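Local coordinates for protein octaprenyl-diphosphate synthase (Bacteroides thetaiotaomicron, PDB 3RMG) that probably acts as a magnesium-dependent prenyltransferase of the FPP/GGPP synthase family, joining isoprenoid units into longer prenyl diphosphates, at residues 58-63 with 308-313. Sequence-based numbering, arbitrary orientation.
Sequences VARLYG and SNICLA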
ATOM      1  N   VAL A  58       4.328 -12.771  23.693  1.00 38.82           N
ATOM      2  CA  VAL A  58       3.224 -13.726  23.434  1.00 31.89           C
ATOM      3  C   VAL A  58       3.741 -15.036  22.847  1.00 31.91           C
ATOM      4  O   VAL A  58       3.292 -16.110  23.223  1.00 40.09           O
ATOM      5  CB  VAL A  58       2.130 -13.128  22.486  1.00 34.64           C
ATOM      6  CG1 VAL A  58       1.199 -14.233  21.924  1.00 31.80           C
ATOM      7  CG2 VAL A  58       1.331 -12.113  23.213  1.00 30.58           C
ATOM      8  N   ALA A  59       4.678 -14.948  21.912  1.00 30.93           N
ATOM      9  CA  ALA A  59       5.228 -16.160  21.300  1.00 41.01           C
ATOM     10  C   ALA A  59       5.929 -17.004  22.355  1.00 39.65           C
ATOM     11  O   ALA A  59       5.802 -18.240  22.379  1.00 32.15           O
ATOM     12  CB  ALA A  59       6.181 -15.818  20.147  1.00 36.26           C
ATOM     13  N   ARG A  60       6.644 -16.327  23.249  1.00 36.36           N
ATOM     14  CA  ARG A  60       7.369 -17.012  24.314  1.00 35.10           C
ATOM     15  C   ARG A  60       6.428 -17.663  25.334  1.00 41.84           C
ATOM     16  O   ARG A  60       6.840 -18.554  26.081  1.00 46.15           O
ATOM     17  CB  ARG A  60       8.388 -16.082  24.984  1.00 31.35           C
ATOM     18  CG  ARG A  60       9.651 -15.836  24.125  1.00 31.57           C
ATOM     19  CD  ARG A  60      10.576 -17.057  24.047  1.00 41.13           C
ATOM     20  NE  ARG A  60      11.027 -17.447  25.379  1.00 45.48           N
ATOM     21  CZ  ARG A  60      12.024 -16.849  26.028  1.00 62.41           C
ATOM     22  NH1 ARG A  60      12.691 -15.846  25.458  1.00 59.39           N
ATOM     23  NH2 ARG A  60      12.361 -17.254  27.248  1.00 67.64           N
ATOM     24  N   LEU A  61       5.160 -17.256  25.357  1.00 41.58           N
ATOM     25  CA  LEU A  61       4.189 -18.018  26.149  1.00 46.16           C
ATOM     26  C   LEU A  61       4.110 -19.461  25.656  1.00 47.58           C
ATOM     27  O   LEU A  61       3.875 -20.367  26.440  1.00 48.04           O
ATOM     28  CB  LEU A  61       2.794 -17.397  26.102  1.00 39.89           C
ATOM     29  CG  LEU A  61       2.537 -16.142  26.923  1.00 48.63           C
ATOM     30  CD1 LEU A  61       1.120 -15.654  26.671  1.00 46.89           C
ATOM     31  CD2 LEU A  61       2.764 -16.431  28.406  1.00 42.48           C
ATOM     32  N   TYR A  62       4.323 -19.670  24.359  1.00 50.43           N
ATOM     33  CA  TYR A  62       4.073 -20.978  23.743  1.00 48.87           C
ATOM     34  C   TYR A  62       5.326 -21.738  23.341  1.00 52.12           C
ATOM     35  O   TYR A  62       5.335 -22.967  23.334  1.00 54.43           O
ATOM     36  CB  TYR A  62       3.177 -20.811  22.520  1.00 46.69           C
ATOM     37  CG  TYR A  62       1.903 -20.108  22.858  1.00 46.10           C
ATOM     38  CD1 TYR A  62       0.989 -20.683  23.728  1.00 46.48           C
ATOM     39  CD2 TYR A  62       1.620 -18.860  22.331  1.00 51.10           C
ATOM     40  CE1 TYR A  62      -0.183 -20.037  24.058  1.00 45.93           C
ATOM     41  CE2 TYR A  62       0.459 -18.199  22.650  1.00 46.54           C
ATOM     42  CZ  TYR A  62      -0.444 -18.792  23.522  1.00 51.84           C
ATOM     43  OH  TYR A  62      -1.612 -18.136  23.850  1.00 46.25           O
ATOM     44  N   GLY A  63       6.378 -21.013  22.983  1.00 54.65           N
ATOM     45  CA  GLY A  63       7.597 -21.660  22.526  1.00 57.53           C
ATOM     46  C   GLY A  63       8.748 -20.703  22.329  1.00 54.96           C
ATOM     47  O   GLY A  63       8.797 -19.630  22.923  1.00 60.23           O
ATOM     48  N   SER A 308       5.230 -17.860  34.843  1.00 38.04           N
ATOM     49  CA  SER A 308       6.491 -18.042  34.170  1.00 34.27           C
ATOM     50  C   SER A 308       7.111 -16.661  34.162  1.00 36.44           C
ATOM     51  O   SER A 308       6.447 -15.699  34.545  1.00 32.87           O
ATOM     52  CB  SER A 308       6.258 -18.504  32.720  1.00 33.64           C
ATOM     53  OG  SER A 308       5.550 -17.529  31.961  1.00 34.03           O
ATOM     54  N   ASN A 309       8.361 -16.562  33.710  1.00 35.02           N
ATOM     55  CA  ASN A 309       9.010 -15.278  33.558  1.00 37.58           C
ATOM     56  C   ASN A 309       8.308 -14.479  32.462  1.00 42.44           C
ATOM     57  O   ASN A 309       8.279 -13.239  32.494  1.00 37.77           O
ATOM     58  CB  ASN A 309      10.523 -15.440  33.270  1.00 36.21           C
ATOM     59  CG  ASN A 309      10.813 -16.298  32.038  1.00 39.55           C
ATOM     60  OD1 ASN A 309       9.973 -17.077  31.591  1.00 40.51           O
ATOM     61  ND2 ASN A 309      12.016 -16.150  31.484  1.00 44.71           N
ATOM     62  N   ILE A 310       7.727 -15.198  31.499  1.00 42.06           N
ATOM     63  CA  ILE A 310       7.021 -14.552  30.398  1.00 40.46           C
ATOM     64  C   ILE A 310       5.683 -13.966  30.879  1.00 43.60           C
ATOM     65  O   ILE A 310       5.384 -12.799  30.615  1.00 41.82           O
ATOM     66  CB  ILE A 310       6.821 -15.495  29.190  1.00 38.34           C
ATOM     67  CG1 ILE A 310       8.170 -15.946  28.639  1.00 34.53           C
ATOM     68  CG2 ILE A 310       6.058 -14.781  28.082  1.00 27.33           C
ATOM     69  CD1 ILE A 310       9.161 -14.794  28.421  1.00 33.04           C
ATOM     70  N   CYS A 311       4.899 -14.761  31.609  1.00 42.73           N
ATOM     71  CA  CYS A 311       3.667 -14.254  32.220  1.00 42.14           C
ATOM     72  C   CYS A 311       3.972 -13.015  33.058  1.00 41.44           C
ATOM     73  O   CYS A 311       3.269 -12.011  32.967  1.00 42.10           O
ATOM     74  CB  CYS A 311       2.988 -15.324  33.080  1.00 43.29           C
ATOM     75  SG  CYS A 311       1.171 -15.083  33.384  1.00 64.11           S
ATOM     76  N   LEU A 312       5.032 -13.076  33.860  1.00 39.73           N
ATOM     77  CA  LEU A 312       5.374 -11.968  34.749  1.00 41.81           C
ATOM     78  C   LEU A 312       5.767 -10.747  33.919  1.00 37.19           C
ATOM     79  O   LEU A 312       5.399  -9.609  34.233  1.00 43.64           O
ATOM     80  CB  LEU A 312       6.521 -12.376  35.691  1.00 45.68           C
ATOM     81  CG  LEU A 312       7.292 -11.262  36.421  1.00 44.08           C
ATOM     82  CD1 LEU A 312       6.358 -10.362  37.175  1.00 39.26           C
ATOM     83  CD2 LEU A 312       8.340 -11.829  37.371  1.00 44.93           C
ATOM     84  N   ALA A 313       6.500 -10.993  32.842  1.00 36.79           N
ATOM     85  CA  ALA A 313       6.897  -9.924  31.939  1.00 39.54           C
ATOM     86  C   ALA A 313       5.678  -9.218  31.323  1.00 40.67           C
ATOM     87  O   ALA A 313       5.631  -7.990  31.256  1.00 37.72           O
ATOM     88  CB  ALA A 313       7.843 -10.460  30.856  1.00 31.09           C
TER
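Ile310 packs against Arg60 and Leu61, where two nearly antiparallel helices of the all-helical isoprenoid synthase fold meet. One is the C-terminal part of helix 50-62, the other the first turn of helix 309-323, the last modelled helix of the chain. Their axes come within 9.2 Å, at 156° between N-to-C directions. Ile310 is buried and its CB points toward the other helix. Its two branches divide the work. CG2 lies anti to the backbone N and meets Leu61, with CD2 of Leu61 3.7 Å from CG2 of Ile310. These two side chains cross obliquely. The other branch runs to Arg60: CG1 of Ile310 is 3.7 Å from CB of Arg60, and CD1 of Ile310 is 3.8 Å from the same CB. The Arg60 chain is bent at chi2 and chi3, and its guanidinium has CD1 of Ile310 over one face, 4.1 Å above the plane and offset toward the rim. Arg60 NH1 donates to Pro12 O, a bond that ties the group to the N-terminal region. An alanine in place of Ile310 would probably open a gap between the two helices, beside Arg60 CB and Leu61 CD2, and take CD1 away from that guanidinium face. The CB of Leu61 sits over the centre of the Tyr62 ring, and the Leu61 side chain also touches Leu305. Leu61 CD2 further reaches the start of the partner helix, 4.2 Å from Cys311 N. That amide is taken up by the N-cap residue: Cys311 N donates to Ser308 OG at 2.9 Å, almost straight at 177°.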